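Local atomic coordinates of ubiquitin conjugating enzyme (Plasmodium yoelii, PDB entry 2PWQ), a protein that probably accepts activated ubiquitin as a thioester and passes it on to target proteins, as in other members of the ubiquitin-conjugating (E2) enzyme family. Residues Thr65-Thr77 with Pro87-Asn99. Residues are numbered along the deposited sequence; the frame is centred on the assembly and turned at random.
Sequences TPYEGGHFTLAIT and PKIKFVTKIWHPN
Tyr-67 OH donates to Trp-96 O at 2.6 Å, and Thr-73 is tied to Thr-93 twice, its N to the hydroxyl and its O to the backbone N. These three bonds lie past one end of the regular pairing in a beta hairpin, strands 71-77 and 88-91, the last two of the four-stranded antiparallel sheet of the E2 fold. Between Thr-77 and Lys-88, and again between Ala-75 and Lys-90, the backbones exchange two hydrogen bonds. The regular pattern then gives way to an arrangement consistent with a classic beta bulge, Val-92 and Thr-93 opposite Thr-73, whose O accepts from Val-92 N at 2.7 Å and from Thr-93 N at 3.0 Å, both reaching it from the same face of the carbonyl plane. Thr-93 OG1 then takes the place of a backbone acceptor: set beside its own N (chi1 -57°), it receives Thr-73 N at 2.8 Å in a nearly straight bond, N-H...O 168°. Beyond this side-chain link, segment 87-99 continues as a loop toward His-97, whose side chain lies about 10 Å from that of the predicted catalytic Cys-108; His-97 NE2 is hydrogen-bonded to Leu-132 O.

Phe-72, Leu-74, Ile-76, Ile-89 and Phe-91 form the buried part of the strand-to-strand packing, with helix 122-134 meeting Ile-89 and Phe-91. Leu-74 lies alongside Phe-91 and sets CD2 over the middle of its ring, while Ile-95 CG2 covers the opposite face nearer the rim and Phe-72 CB abuts the edge. The same Leu-74 CD2 touches Ile-89 CG2 at 3.6 Å. Ile-95, extended with CG1 anti to the backbone N (chi1 -178°), crosses Phe-72 at about a right angle and lays CD1 over a face of that ring. One carbon back, its CG1 touches two rings of segment 65-77, Phe-72 at CE2 and Tyr-67 at CE1, each 3.8 Å away.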
loop_
_atom_site.group_PDB
_atom_site.type_symbol
_atom_site.label_atom_id
_atom_site.label_comp_id
_atom_site.label_asym_id
_atom_site.label_seq_id
_atom_site.Cartn_x
_atom_site.Cartn_y
_atom_site.Cartn_z
ATOM N N THR A 65 2.413 -7.002 14.823
ATOM C CA THR A 65 2.698 -5.571 14.671
ATOM C C THR A 65 1.478 -4.842 15.193
ATOM O O THR A 65 0.451 -5.468 15.422
ATOM C CB THR A 65 2.826 -5.106 13.217
ATOM O OG1 THR A 65 1.527 -5.091 12.600
ATOM C CG2 THR A 65 3.821 -5.975 12.422
ATOM N N PRO A 66 1.582 -3.522 15.350
ATOM C CA PRO A 66 0.343 -2.821 15.771
ATOM C C PRO A 66 -0.762 -2.797 14.677
ATOM O O PRO A 66 -1.871 -2.326 14.934
ATOM C CB PRO A 66 0.843 -1.431 16.124
ATOM C CG PRO A 66 2.083 -1.224 15.363
ATOM C CD PRO A 66 2.721 -2.593 15.212
ATOM N N TYR A 67 -0.473 -3.378 13.504
ATOM C CA TYR A 67 -1.400 -3.387 12.375
ATOM C C TYR A 67 -2.119 -4.682 12.247
ATOM O O TYR A 67 -2.904 -4.879 11.325
ATOM C CB TYR A 67 -0.727 -2.925 11.078
ATOM C CG TYR A 67 -0.015 -1.627 11.316
ATOM C CD1 TYR A 67 -0.740 -0.436 11.565
ATOM C CD2 TYR A 67 1.370 -1.588 11.414
ATOM C CE1 TYR A 67 -0.087 0.740 11.835
ATOM C CE2 TYR A 67 2.047 -0.415 11.666
ATOM C CZ TYR A 67 1.334 0.737 11.887
ATOM O OH TYR A 67 2.032 1.877 12.131
ATOM N N GLU A 68 -1.936 -5.527 13.245
ATOM C CA GLU A 68 -2.421 -6.889 13.170
ATOM C C GLU A 68 -3.944 -6.903 13.241
ATOM O O GLU A 68 -4.505 -6.230 14.098
ATOM C CB GLU A 68 -1.816 -7.731 14.284
ATOM C CG GLU A 68 -2.414 -9.113 14.374
ATOM C CD GLU A 68 -1.725 -9.999 15.399
ATOM O OE1 GLU A 68 -0.607 -9.653 15.882
ATOM O OE2 GLU A 68 -2.327 -11.054 15.711
ATOM N N GLY A 69 -4.595 -7.687 12.370
ATOM C CA GLY A 69 -6.065 -7.717 12.246
ATOM C C GLY A 69 -6.651 -6.559 11.440
ATOM O O GLY A 69 -7.890 -6.408 11.337
ATOM N N GLY A 70 -5.769 -5.717 10.907
ATOM C CA GLY A 70 -6.155 -4.609 10.041
ATOM C C GLY A 70 -6.285 -5.073 8.606
ATOM O O GLY A 70 -5.579 -5.997 8.151
ATOM N N HIS A 71 -7.198 -4.423 7.896
ATOM C CA HIS A 71 -7.437 -4.644 6.482
ATOM C C HIS A 71 -7.371 -3.252 5.894
ATOM O O HIS A 71 -8.252 -2.382 6.182
ATOM C CB HIS A 71 -8.835 -5.232 6.272
ATOM C CG HIS A 71 -9.094 -6.481 7.053
ATOM N ND1 HIS A 71 -8.765 -7.739 6.578
ATOM C CD2 HIS A 71 -9.619 -6.668 8.289
ATOM C CE1 HIS A 71 -9.093 -8.648 7.485
ATOM N NE2 HIS A 71 -9.614 -8.023 8.530
ATOM N N PHE A 72 -6.318 -3.009 5.135
ATOM C CA PHE A 72 -6.015 -1.692 4.583
ATOM C C PHE A 72 -6.263 -1.559 3.080
ATOM O O PHE A 72 -5.691 -2.295 2.238
ATOM C CB PHE A 72 -4.561 -1.258 4.946
ATOM C CG PHE A 72 -4.279 -1.255 6.448
ATOM C CD1 PHE A 72 -3.811 -2.418 7.088
ATOM C CD2 PHE A 72 -4.549 -0.117 7.233
ATOM C CE1 PHE A 72 -3.551 -2.444 8.452
ATOM C CE2 PHE A 72 -4.302 -0.136 8.630
ATOM C CZ PHE A 72 -3.832 -1.289 9.235
ATOM N N THR A 73 -7.110 -0.594 2.738
ATOM C CA THR A 73 -7.467 -0.288 1.372
ATOM C C THR A 73 -6.564 0.802 0.872
ATOM O O THR A 73 -6.313 1.759 1.622
ATOM C CB THR A 73 -8.916 0.225 1.326
ATOM O OG1 THR A 73 -9.750 -0.821 1.813
ATOM C CG2 THR A 73 -9.301 0.566 -0.062
ATOM N N LEU A 74 -6.081 0.654 -0.372
ATOM C CA LEU A 74 -5.250 1.658 -1.039
ATOM C C LEU A 74 -5.857 2.016 -2.405
ATOM O O LEU A 74 -6.638 1.257 -2.956
ATOM C CB LEU A 74 -3.770 1.173 -1.200
ATOM C CG LEU A 74 -2.967 0.714 0.037
ATOM C CD1 LEU A 74 -3.176 -0.802 0.356
ATOM C CD2 LEU A 74 -1.481 1.026 -0.102
ATOM N N ALA A 75 -5.460 3.165 -2.952
ATOM C CA ALA A 75 -5.880 3.624 -4.271
ATOM C C ALA A 75 -4.677 3.539 -5.159
ATOM O O ALA A 75 -3.666 4.120 -4.841
ATOM C CB ALA A 75 -6.398 5.123 -4.207
ATOM N N ILE A 76 -4.802 2.830 -6.271
ATOM C CA ILE A 76 -3.686 2.581 -7.200
ATOM C C ILE A 76 -3.975 3.219 -8.577
ATOM O O ILE A 76 -4.825 2.742 -9.327
ATOM C CB ILE A 76 -3.447 1.068 -7.350
ATOM C CG1 ILE A 76 -3.275 0.420 -5.964
ATOM C CG2 ILE A 76 -2.233 0.777 -8.308
ATOM C CD1 ILE A 76 -3.402 -1.086 -5.963
ATOM N N THR A 77 -3.309 4.314 -8.920
ATOM C CA THR A 77 -3.528 4.852 -10.252
ATOM C C THR A 77 -2.366 4.490 -11.172
ATOM O O THR A 77 -1.189 4.851 -10.912
ATOM C CB THR A 77 -3.872 6.368 -10.282
ATOM O OG1 THR A 77 -2.687 7.129 -10.390
ATOM C CG2 THR A 77 -4.608 6.822 -9.046
ATOM N N PRO A 87 3.262 2.766 -10.755
ATOM C CA PRO A 87 1.932 3.204 -10.301
ATOM C C PRO A 87 2.083 4.309 -9.256
ATOM O O PRO A 87 3.175 4.462 -8.673
ATOM C CB PRO A 87 1.351 1.934 -9.671
ATOM C CG PRO A 87 2.570 1.141 -9.241
ATOM C CD PRO A 87 3.588 1.400 -10.302
ATOM N N LYS A 88 1.036 5.107 -9.053
ATOM C CA LYS A 88 0.942 5.959 -7.878
ATOM C C LYS A 88 0.047 5.230 -6.896
ATOM O O LYS A 88 -0.977 4.657 -7.288
ATOM C CB LYS A 88 0.397 7.336 -8.232
ATOM C CG LYS A 88 1.143 7.967 -9.409
ATOM C CD LYS A 88 0.841 9.428 -9.622
ATOM C CE LYS A 88 1.812 10.061 -10.618
ATOM N NZ LYS A 88 1.511 11.511 -10.809
ATOM N N ILE A 89 0.460 5.195 -5.633
ATOM C CA ILE A 89 -0.274 4.488 -4.575
ATOM C C ILE A 89 -0.394 5.386 -3.339
ATOM O O ILE A 89 0.565 6.086 -2.973
ATOM C CB ILE A 89 0.375 3.152 -4.204
ATOM C CG1 ILE A 89 0.589 2.301 -5.456
ATOM C CG2 ILE A 89 -0.474 2.381 -3.228
ATOM C CD1 ILE A 89 1.306 1.004 -5.183
ATOM N N LYS A 90 -1.576 5.384 -2.728
ATOM C CA LYS A 90 -1.814 6.071 -1.460
ATOM C C LYS A 90 -2.794 5.231 -0.658
ATOM O O LYS A 90 -3.595 4.483 -1.222
ATOM C CB LYS A 90 -2.384 7.466 -1.691
ATOM C CG LYS A 90 -3.888 7.502 -1.935
ATOM C CD LYS A 90 -4.464 8.906 -1.608
ATOM C CE LYS A 90 -5.986 8.917 -1.739
ATOM N NZ LYS A 90 -6.449 8.659 -3.135
ATOM N N PHE A 91 -2.752 5.329 0.655
ATOM C CA PHE A 91 -3.661 4.528 1.428
ATOM C C PHE A 91 -5.008 5.232 1.366
ATOM O O PHE A 91 -5.044 6.436 1.175
ATOM C CB PHE A 91 -3.213 4.466 2.897
ATOM C CG PHE A 91 -2.228 3.402 3.173
ATOM C CD1 PHE A 91 -0.880 3.567 2.851
ATOM C CD2 PHE A 91 -2.642 2.218 3.772
ATOM C CE1 PHE A 91 0.021 2.548 3.112
ATOM C CE2 PHE A 91 -1.758 1.199 4.047
ATOM C CZ PHE A 91 -0.412 1.359 3.731
ATOM N N VAL A 92 -6.093 4.469 1.480
ATOM C CA VAL A 92 -7.427 5.039 1.622
ATOM C C VAL A 92 -7.738 4.917 3.083
ATOM O O VAL A 92 -8.153 5.912 3.737
ATOM C CB VAL A 92 -8.491 4.293 0.751
ATOM C CG1 VAL A 92 -9.991 4.659 1.188
ATOM C CG2 VAL A 92 -8.263 4.638 -0.714
ATOM N N THR A 93 -7.522 3.702 3.608
ATOM C CA THR A 93 -7.762 3.432 5.022
ATOM C C THR A 93 -6.829 4.331 5.831
ATOM O O THR A 93 -5.643 4.509 5.508
ATOM C CB THR A 93 -7.501 1.965 5.331
ATOM O OG1 THR A 93 -8.324 1.169 4.482
ATOM C CG2 THR A 93 -7.849 1.614 6.750
ATOM N N LYS A 94 -7.383 4.971 6.847
ATOM C CA LYS A 94 -6.612 5.828 7.717
ATOM C C LYS A 94 -5.742 4.954 8.610
ATOM O O LYS A 94 -6.191 3.899 9.097
ATOM C CB LYS A 94 -7.609 6.651 8.578
ATOM C CG LYS A 94 -6.939 7.807 9.267
ATOM C CD LYS A 94 -7.737 8.294 10.425
ATOM C CE LYS A 94 -8.393 9.581 10.111
ATOM N NZ LYS A 94 -7.678 10.628 9.282
ATOM N N ILE A 95 -4.519 5.417 8.876
ATOM C CA ILE A 95 -3.474 4.599 9.481
ATOM C C ILE A 95 -2.454 5.514 10.191
ATOM O O ILE A 95 -2.148 6.626 9.708
ATOM C CB ILE A 95 -2.828 3.606 8.398
ATOM C CG1 ILE A 95 -1.742 2.686 8.995
ATOM C CG2 ILE A 95 -2.276 4.382 7.159
ATOM C CD1 ILE A 95 -1.094 1.660 8.022
ATOM N N TRP A 96 -1.984 5.053 11.361
ATOM C CA TRP A 96 -1.002 5.772 12.171
ATOM C C TRP A 96 0.366 5.084 11.980
ATOM O O TRP A 96 0.592 4.040 12.569
ATOM C CB TRP A 96 -1.381 5.666 13.645
ATOM C CG TRP A 96 -0.630 6.580 14.524
ATOM C CD1 TRP A 96 0.288 6.240 15.462
ATOM C CD2 TRP A 96 -0.768 7.996 14.577
ATOM N NE1 TRP A 96 0.768 7.360 16.079
ATOM C CE2 TRP A 96 0.124 8.460 15.569
ATOM C CE3 TRP A 96 -1.591 8.920 13.901
ATOM C CZ2 TRP A 96 0.244 9.823 15.906
ATOM C CZ3 TRP A 96 -1.458 10.290 14.210
ATOM C CH2 TRP A 96 -0.554 10.724 15.225
ATOM N N HIS A 97 1.250 5.700 11.210
ATOM C CA HIS A 97 2.527 5.122 10.778
ATOM C C HIS A 97 3.479 6.244 10.367
ATOM O O HIS A 97 3.069 7.168 9.655
ATOM C CB HIS A 97 2.306 4.215 9.560
ATOM C CG HIS A 97 3.473 3.305 9.257
ATOM N ND1 HIS A 97 4.586 3.707 8.538
ATOM C CD2 HIS A 97 3.661 2.001 9.546
ATOM C CE1 HIS A 97 5.439 2.699 8.451
ATOM N NE2 HIS A 97 4.902 1.647 9.052
ATOM N N PRO A 98 4.767 6.204 10.821
ATOM C CA PRO A 98 5.667 7.326 10.520
ATOM C C PRO A 98 5.890 7.554 9.036
ATOM O O PRO A 98 6.257 8.654 8.613
ATOM C CB PRO A 98 6.986 6.930 11.216
ATOM C CG PRO A 98 6.863 5.437 11.442
ATOM C CD PRO A 98 5.410 5.209 11.691
ATOM N N ASN A 99 5.707 6.502 8.235
ATOM C CA ASN A 99 5.933 6.627 6.811
ATOM C C ASN A 99 4.711 6.876 5.930
ATOM O O ASN A 99 4.801 6.757 4.689
ATOM C CB ASN A 99 6.706 5.397 6.329
ATOM C CG ASN A 99 8.047 5.272 7.009
ATOM O OD1 ASN A 99 8.861 6.200 6.960
ATOM N ND2 ASN A 99 8.275 4.156 7.664
HETATM O O HOH W 1 -3.554 6.322 -6.043
#